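Local coordinates for mandelate racemase/muconate lactonizing enzyme family protein (Roseovarius nubinhibens ISM, PDB 3U4F) that binds magnesium and, as a member of the enolase superfamily, probably acts as a hydro-lyase or related enzyme, at residues M23-E29 against R40-E44; Q68-M73 against V88-E92; F163-R169 against Y331-I336; A131-A136 against G359-E365. One frame throughout, in Å; residues are numbered along the deposited sequence.

Interaction 1 comes first from the N terminus and closes a short loop, the hairpin of strands 25-32 and 37-43. Interaction 2 follows in series and closes the short connection between helices 58-73 and 81-91. The two touch where Ile-28 packs on Ala-70, which joins the sheet and helices of the N-terminal domain. The C-terminal part of the fold holds the other two. Interaction 4 closes a long loop, from 131-136 to 359-365, and interaction 3 lies wholly within that loop. These two also touch, through Arg-135, which meets Asp-164 and Leu-332. Both belong to the barrel, where strand 132-139 pairs with 165-169, 332-335 and 360-363.

Interaction 1: residues M23-E29 against R40-E44; sequences MKLTAIE and RVTSE
Strands 25-29 and 40-43 run antiparallel, 4.6 Å apart at their closest, axes 158° apart. Ala-27 and Glu-29 form hydrogen-bonded pairs with Thr-42 and Arg-40. Leu-25 with Ser-43 and Ile-28 with Val-41 are non-hydrogen-bonded pairs. The register slips by one at a classic beta bulge: Thr-26 and Ala-27 both face Thr-42. Thr-26 N donates to Thr-42 O at 2.8 Å, and Ala-27 N reaches the same oxygen weakly at 3.4 Å. The segments are two arms of a beta hairpin in the four-stranded sheet of the N-terminal domain. Glu-29 and Arg-40 lie side by side on one face. Arg-40 grips the Glu-29 carboxylate side-on: NE reaches OE2 at 2.9 Å from above its plane, and NH2 meets OE1 at 3.1 Å on the syn side, tilted from the plane. The bend at chi3 of Arg-40 (58°) turns the guanidinium edge to the acid; the two planes lie 31° apart. Tyr-383 also bonds to Glu-29 OE1. A water links Glu-29 OE2, Arg-40 O and Thr-42 OG1. On the other face, Val-41 CB meets Leu-25 CD2 at 3.9 Å, and Val-41 CG1 lies 4.1 Å from Ile-28 CG1. Helices 98-119 and 58-73 cover this side.

Interaction 2: residues Q68-M73 against V88-E92; sequences QVAPWM and VTERE
The facing sides of two N-terminal-domain helices, 58-73 and 81-91, meet through Trp-72, Val-88 and Arg-91, with Glu-92 just past the end of helix 81-91. Glu-92 meets the indole of Trp-72 at its edge and Arg-91 lies over one face. Trp-72 NE1 donates to Glu-92 OE2 at 2.9 Å, with a nearly straight N-H...O angle of 165°. The oxygen lies in the ring plane and is approached through its anti lone pair, the one away from OE1. Glu-92 bends at chi2 (-58°), which brings its carboxylate back to the indole edge. Arg-91 CB sits 3.5 Å from Trp-72 CE2, and its CG makes a CH-pi contact, 3.7 Å from the centroid of the six-membered ring. The packing is done by CB, CG and CD; the guanidinium plane stands 77° from the ring. This helix pair belongs to the N-terminal capping domain of the enolase superfamily, and the second subunit lies close by: its Glu-173 packs on Arg-91. An alanine in place of Glu-92 is likely to deprive the indole N-H of its acceptor and let the ring turn more freely. Deeper in, Val-88 packs between the helices with both branches. Val-88 CG2 touches Met-73 CG at 3.6 Å and Trp-72 CB at 4.0 Å. Val-88 CG1 points toward the Gln-68 end of segment 68-73 and meets Val-69 CG2 at 4.2 Å. Leu-100 of helix 98-119 backs Val-69, Gln-68 and Glu-92, while Val-107 of that helix packs on Met-73, here a selenomethionine.

Interaction 3: residues F163-R169 against Y331-I336; sequences FDAFKVR and YLEFSI. With GAI (guanidine), chain F.
Lys-167 and Glu-333 both leave the backbone with CG anti to N (chi1 -174° and -176°), and their charged ends meet in the pocket that holds guanidine. Glu-333 stays extended beyond CG, while Lys-167 bends at chi3. Lys-167 NZ lies 3.4 Å from Glu-333 OE2, a salt bridge with a weak hydrogen bond. Arg-169 NH2 makes a long salt bridge to the same oxygen, 3.9 Å away. The guanidine donates from N1 to Glu-333 OE2 at 2.7 Å. It meets the Arg-169 guanidinium at its edge, with ligand N1 2.9 Å from Arg-169 NH2. Several outside groups hold these side chains in place. Tyr-137 and Glu-231 bond to Lys-167 NZ, the backbone O of Ser-140 accepts from Arg-169 NE, and Ser-139 and Cys-308 hold the two oxygens of Glu-333.

Away from the pocket the contact is apolar. Phe-334 CD2 comes to the edge of the Phe-163 ring, 3.8 Å from its CZ. Ile-336 CG2 meets the same CZ of Phe-163 at 3.9 Å. Ala-165 CB rests 3.9 Å from Tyr-331 CD1. The two strands do not pair with each other; each pairs with strand 132-139, between them. Charged residues from separate strands thus converge beside the magnesium site of Asp-205, Glu-231 and Glu-257, an arrangement typical of the enolase-superfamily barrel.

Interaction 4: residues A131-A136 against G359-E365; sequences AGTIRA and GHARVTE
Backbone hydrogen bonds join Gly-132, Ile-134 and Ala-136 to Val-363, Ala-361 and Gly-359. Gly-132 and Val-363 bond both ways, each at 2.9 Å. Ile-134 and Ala-361 also bond both ways, N of Ile-134 to O of Ala-361 at 3.0 Å, and Ala-136 N adds a bond of 2.8 Å to Gly-359 O. The axes of strands 132-136 and 360-363 lie 149° apart, 4.4 Å at the closest. Thr-133 CA also makes a CA-H...O contact with Ala-361 O at 3.2 Å. The pairing places strand 360-363 antiparallel beside strand 132-139 of the barrel sheet, whose other neighbours 165-169 and 332-335 run parallel to it.

The flat groups lie on the face of Thr-133 and Arg-135. CG of His-360 is anti to the carbonyl carbon (chi1 -76°), which lays the imidazole over the Arg-135 backbone. Arg-135 CA sits over the ring centre in a CH-pi contact at 3.6 Å. Asp-358 O takes His-360 ND1, which fixes the ring's rotation. A serine replacing His-360 would probably uncover the Arg-135 backbone and strip Asp-358 O of this donor. Thr-133 CG2 lies over one face of the Arg-362 guanidinium, 3.4 Å from NH2 and offset toward its rim. The Arg-135 side chain is extended and its NE makes a salt bridge with Asp-164.

Apolar packing occupies the other face. Ile-134 CD1 meets Val-363 CG2 at 3.9 Å, and Met-319 of helix 313-322 covers both.

Interaction 1: residues M23-E29 against R40-E44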
# COMPACT_ATOMS: atom_id res chain seq x y z
N MSE A 23 -23.65 -12.49 12.98
CA MSE A 23 -23.19 -13.62 12.19
C MSE A 23 -21.71 -13.84 12.45
O MSE A 23 -20.93 -12.88 12.55
CB MSE A 23 -23.50 -13.38 10.69
CG MSE A 23 -22.49 -13.93 9.69
SE MSE A 23 -22.62 -13.11 7.91
CE MSE A 23 -23.32 -11.30 8.36
N LYS A 24 -21.32 -15.11 12.61
CA LYS A 24 -19.92 -15.46 12.80
C LYS A 24 -19.45 -16.32 11.64
O LYS A 24 -20.01 -17.36 11.36
CB LYS A 24 -19.71 -16.24 14.11
CG LYS A 24 -19.63 -15.37 15.34
CD LYS A 24 -19.48 -16.23 16.61
CE LYS A 24 -19.52 -15.39 17.89
NZ LYS A 24 -20.66 -14.41 17.88
N LEU A 25 -18.38 -15.89 10.98
CA LEU A 25 -17.79 -16.72 9.95
C LEU A 25 -17.03 -17.87 10.57
O LEU A 25 -16.21 -17.66 11.46
CB LEU A 25 -16.86 -15.91 9.04
CG LEU A 25 -17.50 -14.84 8.16
CD1 LEU A 25 -16.45 -14.31 7.20
CD2 LEU A 25 -18.71 -15.38 7.40
N THR A 26 -17.27 -19.07 10.07
CA THR A 26 -16.55 -20.25 10.53
C THR A 26 -15.53 -20.79 9.51
O THR A 26 -14.68 -21.58 9.85
CB THR A 26 -17.51 -21.38 11.00
OG1 THR A 26 -18.47 -21.65 9.97
CG2 THR A 26 -18.26 -20.95 12.24
N ALA A 27 -15.65 -20.39 8.25
CA ALA A 27 -14.68 -20.78 7.23
C ALA A 27 -14.61 -19.72 6.14
O ALA A 27 -15.61 -19.09 5.81
CB ALA A 27 -15.06 -22.10 6.60
N ILE A 28 -13.41 -19.54 5.60
CA ILE A 28 -13.20 -18.69 4.43
C ILE A 28 -12.34 -19.54 3.49
O ILE A 28 -11.26 -20.03 3.87
CB ILE A 28 -12.43 -17.40 4.78
CG1 ILE A 28 -13.27 -16.49 5.71
CG2 ILE A 28 -12.08 -16.67 3.48
CD1 ILE A 28 -12.51 -15.27 6.32
N GLU A 29 -12.84 -19.75 2.27
CA GLU A 29 -12.16 -20.54 1.27
C GLU A 29 -11.85 -19.71 0.04
O GLU A 29 -12.65 -18.86 -0.37
CB GLU A 29 -13.06 -21.70 0.83
CG GLU A 29 -13.44 -22.64 2.00
CD GLU A 29 -14.61 -23.53 1.64
OE1 GLU A 29 -14.38 -24.72 1.30
OE2 GLU A 29 -15.74 -23.00 1.67
N ARG A 40 -15.31 -18.05 -0.91
CA ARG A 40 -16.56 -18.55 -0.35
C ARG A 40 -16.50 -18.44 1.14
O ARG A 40 -15.53 -18.94 1.74
CB ARG A 40 -16.86 -20.01 -0.76
CG ARG A 40 -18.24 -20.48 -0.15
CD ARG A 40 -18.73 -21.84 -0.68
NE ARG A 40 -17.73 -22.90 -0.42
CZ ARG A 40 -17.71 -24.09 -1.02
NH1 ARG A 40 -18.63 -24.43 -1.91
NH2 ARG A 40 -16.76 -24.96 -0.71
N VAL A 41 -17.50 -17.81 1.74
CA VAL A 41 -17.55 -17.69 3.20
C VAL A 41 -18.69 -18.54 3.75
O VAL A 41 -19.71 -18.70 3.09
CB VAL A 41 -17.68 -16.24 3.73
CG1 VAL A 41 -16.42 -15.40 3.39
CG2 VAL A 41 -19.00 -15.55 3.23
N THR A 42 -18.49 -19.07 4.96
CA THR A 42 -19.49 -19.93 5.62
C THR A 42 -19.76 -19.39 7.01
O THR A 42 -18.82 -19.18 7.77
CB THR A 42 -19.02 -21.39 5.75
OG1 THR A 42 -18.59 -21.88 4.49
CG2 THR A 42 -20.14 -22.32 6.31
N SER A 43 -21.03 -19.16 7.33
CA SER A 43 -21.38 -18.70 8.66
C SER A 43 -21.63 -19.90 9.56
O SER A 43 -21.74 -21.05 9.08
CB SER A 43 -22.60 -17.77 8.62
OG SER A 43 -23.71 -18.47 8.09
N GLU A 44 -21.73 -19.64 10.86
CA GLU A 44 -21.85 -20.73 11.84
C GLU A 44 -23.17 -21.49 11.70
O GLU A 44 -23.22 -22.68 11.97
CB GLU A 44 -21.59 -20.25 13.28
CG GLU A 44 -22.59 -19.27 13.85
CD GLU A 44 -22.37 -19.00 15.34
OE1 GLU A 44 -21.60 -19.75 16.01
OE2 GLU A 44 -22.97 -18.03 15.86
O HOH W 1 -16.25 -20.99 3.46

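Interaction 2: residues Q68-M73 against V88-E92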
# COMPACT_ATOMS: atom_id res chain seq x y z
N GLN A 68 -3.52 -12.61 6.62
CA GLN A 68 -3.68 -11.30 7.26
C GLN A 68 -5.10 -10.78 7.39
O GLN A 68 -5.33 -9.78 8.08
CB GLN A 68 -2.84 -10.26 6.51
CG GLN A 68 -1.36 -10.46 6.70
CD GLN A 68 -0.55 -9.53 5.81
OE1 GLN A 68 -0.16 -8.44 6.24
NE2 GLN A 68 -0.26 -9.98 4.62
N VAL A 69 -6.06 -11.43 6.74
CA VAL A 69 -7.45 -11.00 6.88
C VAL A 69 -8.30 -12.04 7.64
O VAL A 69 -8.93 -11.72 8.66
CB VAL A 69 -8.05 -10.70 5.50
CG1 VAL A 69 -9.53 -10.26 5.61
CG2 VAL A 69 -7.24 -9.61 4.79
N ALA A 70 -8.25 -13.27 7.16
CA ALA A 70 -8.98 -14.38 7.82
C ALA A 70 -8.74 -14.47 9.33
O ALA A 70 -9.71 -14.63 10.07
CB ALA A 70 -8.68 -15.73 7.15
N PRO A 71 -7.47 -14.36 9.81
CA PRO A 71 -7.29 -14.55 11.26
C PRO A 71 -8.08 -13.54 12.14
O PRO A 71 -8.39 -13.86 13.29
CB PRO A 71 -5.78 -14.37 11.46
CG PRO A 71 -5.17 -14.76 10.12
CD PRO A 71 -6.16 -14.17 9.13
N TRP A 72 -8.38 -12.36 11.60
CA TRP A 72 -9.06 -11.30 12.33
C TRP A 72 -10.56 -11.34 12.14
O TRP A 72 -11.29 -10.72 12.93
CB TRP A 72 -8.53 -9.91 11.94
CG TRP A 72 -7.04 -9.85 12.03
CD1 TRP A 72 -6.17 -9.69 11.00
CD2 TRP A 72 -6.24 -9.97 13.22
NE1 TRP A 72 -4.88 -9.70 11.47
CE2 TRP A 72 -4.90 -9.86 12.83
CE3 TRP A 72 -6.55 -10.15 14.57
CZ2 TRP A 72 -3.83 -9.94 13.75
CZ3 TRP A 72 -5.49 -10.22 15.49
CH2 TRP A 72 -4.15 -10.12 15.07
N MSE A 73 -11.03 -12.06 11.13
CA MSE A 73 -12.45 -12.07 10.82
C MSE A 73 -13.14 -13.37 11.22
O MSE A 73 -14.33 -13.35 11.49
CB MSE A 73 -12.68 -11.75 9.35
CG MSE A 73 -12.17 -10.35 8.97
SE MSE A 73 -12.69 -9.82 7.16
CE MSE A 73 -14.62 -9.49 7.52
N VAL A 88 -9.33 -5.07 10.97
CA VAL A 88 -8.33 -5.70 10.09
C VAL A 88 -7.25 -4.69 9.72
O VAL A 88 -6.06 -4.99 9.86
CB VAL A 88 -8.98 -6.29 8.80
CG1 VAL A 88 -7.90 -6.81 7.85
CG2 VAL A 88 -9.99 -7.43 9.14
N THR A 89 -7.63 -3.51 9.23
CA THR A 89 -6.63 -2.50 8.84
C THR A 89 -5.78 -2.03 10.01
O THR A 89 -4.62 -1.65 9.83
CB THR A 89 -7.22 -1.24 8.12
OG1 THR A 89 -8.05 -0.51 9.04
CG2 THR A 89 -8.07 -1.64 6.93
N GLU A 90 -6.35 -2.06 11.21
CA GLU A 90 -5.61 -1.65 12.41
C GLU A 90 -4.67 -2.73 12.94
O GLU A 90 -3.55 -2.41 13.37
CB GLU A 90 -6.61 -1.21 13.48
CG GLU A 90 -7.28 0.13 13.11
CD GLU A 90 -8.42 0.53 14.02
OE1 GLU A 90 -8.56 -0.03 15.15
OE2 GLU A 90 -9.18 1.43 13.59
N ARG A 91 -5.11 -3.99 12.91
CA ARG A 91 -4.25 -5.10 13.32
C ARG A 91 -3.13 -5.28 12.30
O ARG A 91 -2.04 -5.78 12.61
CB ARG A 91 -5.04 -6.41 13.39
CG ARG A 91 -6.09 -6.47 14.50
CD ARG A 91 -5.50 -6.46 15.94
NE ARG A 91 -6.29 -5.54 16.75
CZ ARG A 91 -5.94 -4.29 17.04
NH1 ARG A 91 -4.76 -3.78 16.68
NH2 ARG A 91 -6.77 -3.53 17.75
N GLU A 92 -3.42 -4.90 11.06
CA GLU A 92 -2.43 -5.02 10.00
C GLU A 92 -1.92 -3.63 9.60
O GLU A 92 -1.65 -3.39 8.43
CB GLU A 92 -3.05 -5.75 8.81
CG GLU A 92 -3.36 -7.26 9.03
CD GLU A 92 -2.14 -8.12 9.42
OE1 GLU A 92 -1.02 -7.84 8.96
OE2 GLU A 92 -2.31 -9.12 10.17

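Interaction 3: residues F163-R169 against Y331-I336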
# COMPACT_ATOMS: atom_id res chain seq x y z
N PHE A 163 -24.75 1.21 -27.24
CA PHE A 163 -23.98 2.15 -26.41
C PHE A 163 -24.17 3.57 -26.95
O PHE A 163 -24.20 3.74 -28.17
CB PHE A 163 -22.47 1.84 -26.47
CG PHE A 163 -22.07 0.54 -25.82
CD1 PHE A 163 -22.02 0.43 -24.42
CD2 PHE A 163 -21.69 -0.55 -26.59
CE1 PHE A 163 -21.60 -0.78 -23.82
CE2 PHE A 163 -21.28 -1.76 -26.00
CZ PHE A 163 -21.25 -1.87 -24.60
N ASP A 164 -24.26 4.56 -26.06
CA ASP A 164 -24.28 5.97 -26.48
C ASP A 164 -23.23 6.79 -25.73
O ASP A 164 -23.30 8.01 -25.70
CB ASP A 164 -25.67 6.58 -26.29
CG ASP A 164 -26.08 6.75 -24.82
OD1 ASP A 164 -25.31 6.41 -23.88
OD2 ASP A 164 -27.21 7.24 -24.61
N ALA A 165 -22.30 6.09 -25.09
CA ALA A 165 -21.16 6.69 -24.37
C ALA A 165 -19.93 5.81 -24.58
O ALA A 165 -20.03 4.58 -24.59
CB ALA A 165 -21.49 6.78 -22.88
N PHE A 166 -18.77 6.44 -24.74
CA PHE A 166 -17.56 5.74 -25.21
C PHE A 166 -16.33 6.38 -24.58
O PHE A 166 -16.20 7.61 -24.60
CB PHE A 166 -17.42 5.82 -26.74
CG PHE A 166 -18.66 5.39 -27.50
CD1 PHE A 166 -18.80 4.09 -27.95
CD2 PHE A 166 -19.69 6.30 -27.74
CE1 PHE A 166 -19.95 3.69 -28.63
CE2 PHE A 166 -20.85 5.91 -28.39
CZ PHE A 166 -20.98 4.60 -28.84
N LYS A 167 -15.43 5.57 -24.03
CA LYS A 167 -14.21 6.11 -23.44
C LYS A 167 -12.98 5.59 -24.17
O LYS A 167 -12.85 4.38 -24.41
CB LYS A 167 -14.11 5.81 -21.92
CG LYS A 167 -12.91 6.49 -21.25
CD LYS A 167 -12.98 6.41 -19.73
CE LYS A 167 -12.38 5.11 -19.23
NZ LYS A 167 -12.52 5.09 -17.75
N VAL A 168 -12.07 6.50 -24.53
CA VAL A 168 -10.80 6.14 -25.18
C VAL A 168 -9.63 6.67 -24.33
O VAL A 168 -9.84 7.28 -23.29
CB VAL A 168 -10.75 6.70 -26.65
CG1 VAL A 168 -11.91 6.16 -27.43
CG2 VAL A 168 -10.75 8.19 -26.63
N ARG A 169 -8.40 6.41 -24.76
CA ARG A 169 -7.23 6.73 -23.96
C ARG A 169 -6.49 7.94 -24.54
O ARG A 169 -6.39 8.07 -25.76
CB ARG A 169 -6.29 5.55 -23.93
CG ARG A 169 -6.95 4.26 -23.40
CD ARG A 169 -7.17 4.35 -21.88
NE ARG A 169 -8.30 3.50 -21.47
CZ ARG A 169 -8.67 3.32 -20.21
NH1 ARG A 169 -7.94 3.85 -19.23
NH2 ARG A 169 -9.76 2.60 -19.93
N TYR A 331 -23.02 6.41 -15.54
CA TYR A 331 -22.85 5.17 -16.28
C TYR A 331 -21.83 4.23 -15.65
O TYR A 331 -20.97 4.63 -14.87
CB TYR A 331 -22.49 5.38 -17.78
CG TYR A 331 -21.75 6.69 -18.07
CD1 TYR A 331 -22.13 7.50 -19.13
CD2 TYR A 331 -20.67 7.10 -17.28
CE1 TYR A 331 -21.44 8.72 -19.40
CE2 TYR A 331 -19.99 8.32 -17.52
CZ TYR A 331 -20.41 9.12 -18.58
OH TYR A 331 -19.75 10.29 -18.81
N LEU A 332 -22.02 2.97 -16.02
CA LEU A 332 -21.16 1.84 -15.70
C LEU A 332 -20.01 1.75 -16.70
O LEU A 332 -20.26 1.67 -17.90
CB LEU A 332 -22.03 0.58 -15.84
CG LEU A 332 -21.32 -0.77 -15.73
CD1 LEU A 332 -21.00 -1.02 -14.26
CD2 LEU A 332 -22.19 -1.90 -16.31
N GLU A 333 -18.76 1.71 -16.21
CA GLU A 333 -17.63 1.37 -17.08
C GLU A 333 -17.74 -0.08 -17.57
O GLU A 333 -17.80 -1.00 -16.78
CB GLU A 333 -16.30 1.52 -16.35
CG GLU A 333 -15.16 1.24 -17.34
CD GLU A 333 -13.81 1.62 -16.83
OE1 GLU A 333 -13.65 1.80 -15.61
OE2 GLU A 333 -12.90 1.73 -17.70
N PHE A 334 -17.77 -0.25 -18.88
CA PHE A 334 -17.98 -1.57 -19.46
C PHE A 334 -16.89 -1.84 -20.46
O PHE A 334 -16.91 -1.29 -21.57
CB PHE A 334 -19.35 -1.67 -20.13
CG PHE A 334 -19.72 -3.10 -20.50
CD1 PHE A 334 -20.36 -3.92 -19.57
CD2 PHE A 334 -19.39 -3.61 -21.75
CE1 PHE A 334 -20.67 -5.25 -19.89
CE2 PHE A 334 -19.68 -4.95 -22.08
CZ PHE A 334 -20.33 -5.76 -21.17
N SER A 335 -15.94 -2.69 -20.09
CA SER A 335 -14.83 -3.02 -21.00
C SER A 335 -15.32 -3.72 -22.28
O SER A 335 -16.03 -4.74 -22.23
CB SER A 335 -13.78 -3.93 -20.34
OG SER A 335 -12.79 -4.25 -21.33
N ILE A 336 -14.93 -3.17 -23.42
CA ILE A 336 -15.30 -3.75 -24.69
C ILE A 336 -14.16 -4.57 -25.36
O ILE A 336 -14.26 -4.95 -26.53
CB ILE A 336 -15.95 -2.72 -25.67
CG1 ILE A 336 -15.12 -1.42 -25.81
CG2 ILE A 336 -17.40 -2.44 -25.22
CD1 ILE A 336 -13.76 -1.60 -26.49
C GAI F . -9.92 2.92 -16.52
N1 GAI F . -10.30 1.85 -17.18
N2 GAI F . -8.61 3.24 -16.24
N3 GAI F . -10.83 3.76 -16.01

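Interaction 4: residues A131-A136 against G359-E365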
# COMPACT_ATOMS: atom_id res chain seq x y z
N ALA A 131 -33.36 -3.92 -8.15
CA ALA A 131 -33.03 -4.44 -9.46
C ALA A 131 -33.48 -3.47 -10.57
O ALA A 131 -34.48 -2.73 -10.44
CB ALA A 131 -33.69 -5.83 -9.65
N GLY A 132 -32.73 -3.46 -11.67
CA GLY A 132 -33.06 -2.61 -12.82
C GLY A 132 -31.85 -2.33 -13.68
O GLY A 132 -30.82 -2.97 -13.54
N THR A 133 -31.97 -1.37 -14.60
CA THR A 133 -30.94 -1.18 -15.60
C THR A 133 -29.98 -0.05 -15.20
O THR A 133 -30.30 0.78 -14.35
CB THR A 133 -31.56 -0.77 -16.95
OG1 THR A 133 -32.36 0.38 -16.71
CG2 THR A 133 -32.46 -1.91 -17.51
N ILE A 134 -28.82 -0.05 -15.85
CA ILE A 134 -27.75 0.94 -15.67
C ILE A 134 -27.18 1.25 -17.03
O ILE A 134 -26.75 0.35 -17.77
CB ILE A 134 -26.57 0.40 -14.79
CG1 ILE A 134 -27.05 -0.15 -13.46
CG2 ILE A 134 -25.56 1.51 -14.46
CD1 ILE A 134 -27.27 -1.64 -13.46
N ARG A 135 -27.11 2.54 -17.35
CA ARG A 135 -26.47 2.99 -18.57
C ARG A 135 -25.02 2.56 -18.54
O ARG A 135 -24.36 2.74 -17.52
CB ARG A 135 -26.50 4.52 -18.65
CG ARG A 135 -25.90 5.07 -19.95
CD ARG A 135 -26.02 6.59 -19.95
NE ARG A 135 -25.45 7.17 -21.17
CZ ARG A 135 -25.13 8.46 -21.29
NH1 ARG A 135 -25.26 9.28 -20.26
NH2 ARG A 135 -24.63 8.91 -22.43
N ALA A 136 -24.53 2.03 -19.66
CA ALA A 136 -23.11 1.62 -19.69
C ALA A 136 -22.33 2.49 -20.67
O ALA A 136 -22.88 2.94 -21.68
CB ALA A 136 -22.98 0.17 -20.08
N GLY A 359 -27.68 -0.08 -24.92
CA GLY A 359 -26.60 0.57 -24.16
C GLY A 359 -26.72 0.48 -22.65
O GLY A 359 -26.01 1.19 -21.94
N HIS A 360 -27.64 -0.37 -22.16
CA HIS A 360 -27.81 -0.60 -20.71
C HIS A 360 -27.53 -2.04 -20.29
O HIS A 360 -27.81 -2.98 -21.04
CB HIS A 360 -29.23 -0.25 -20.25
CG HIS A 360 -29.49 1.22 -20.14
ND1 HIS A 360 -29.37 2.08 -21.21
CD2 HIS A 360 -29.89 1.98 -19.10
CE1 HIS A 360 -29.66 3.31 -20.83
NE2 HIS A 360 -29.98 3.28 -19.55
N ALA A 361 -26.99 -2.19 -19.07
CA ALA A 361 -26.76 -3.49 -18.43
C ALA A 361 -27.93 -3.66 -17.48
O ALA A 361 -28.64 -2.70 -17.22
CB ALA A 361 -25.44 -3.47 -17.62
N ARG A 362 -28.12 -4.85 -16.93
CA ARG A 362 -29.27 -5.04 -16.03
C ARG A 362 -28.96 -5.94 -14.85
O ARG A 362 -28.35 -7.03 -15.00
CB ARG A 362 -30.51 -5.53 -16.82
CG ARG A 362 -31.71 -5.98 -15.91
CD ARG A 362 -32.80 -6.70 -16.76
NE ARG A 362 -33.33 -5.82 -17.81
CZ ARG A 362 -34.25 -4.86 -17.62
NH1 ARG A 362 -34.75 -4.62 -16.41
NH2 ARG A 362 -34.68 -4.14 -18.66
N VAL A 363 -29.33 -5.45 -13.68
CA VAL A 363 -29.30 -6.23 -12.46
C VAL A 363 -30.70 -6.86 -12.29
O VAL A 363 -31.70 -6.13 -12.25
CB VAL A 363 -28.93 -5.35 -11.26
CG1 VAL A 363 -29.18 -6.08 -9.91
CG2 VAL A 363 -27.47 -4.90 -11.40
N THR A 364 -30.74 -8.18 -12.21
CA THR A 364 -32.00 -8.91 -11.95
C THR A 364 -32.32 -9.04 -10.48
O THR A 364 -31.54 -8.65 -9.60
CB THR A 364 -31.99 -10.32 -12.57
OG1 THR A 364 -31.10 -11.15 -11.83
CG2 THR A 364 -31.54 -10.31 -14.03
N GLU A 365 -33.50 -9.59 -10.18
CA GLU A 365 -33.89 -9.85 -8.80
C GLU A 365 -33.21 -11.11 -8.16
O GLU A 365 -33.52 -11.49 -7.02
CB GLU A 365 -35.43 -9.92 -8.73
CG GLU A 365 -36.14 -10.87 -9.77
CD GLU A 365 -35.52 -10.93 -11.20
OE1 GLU A 365 -35.84 -10.13 -12.12
OE2 GLU A 365 -34.70 -11.85 -11.39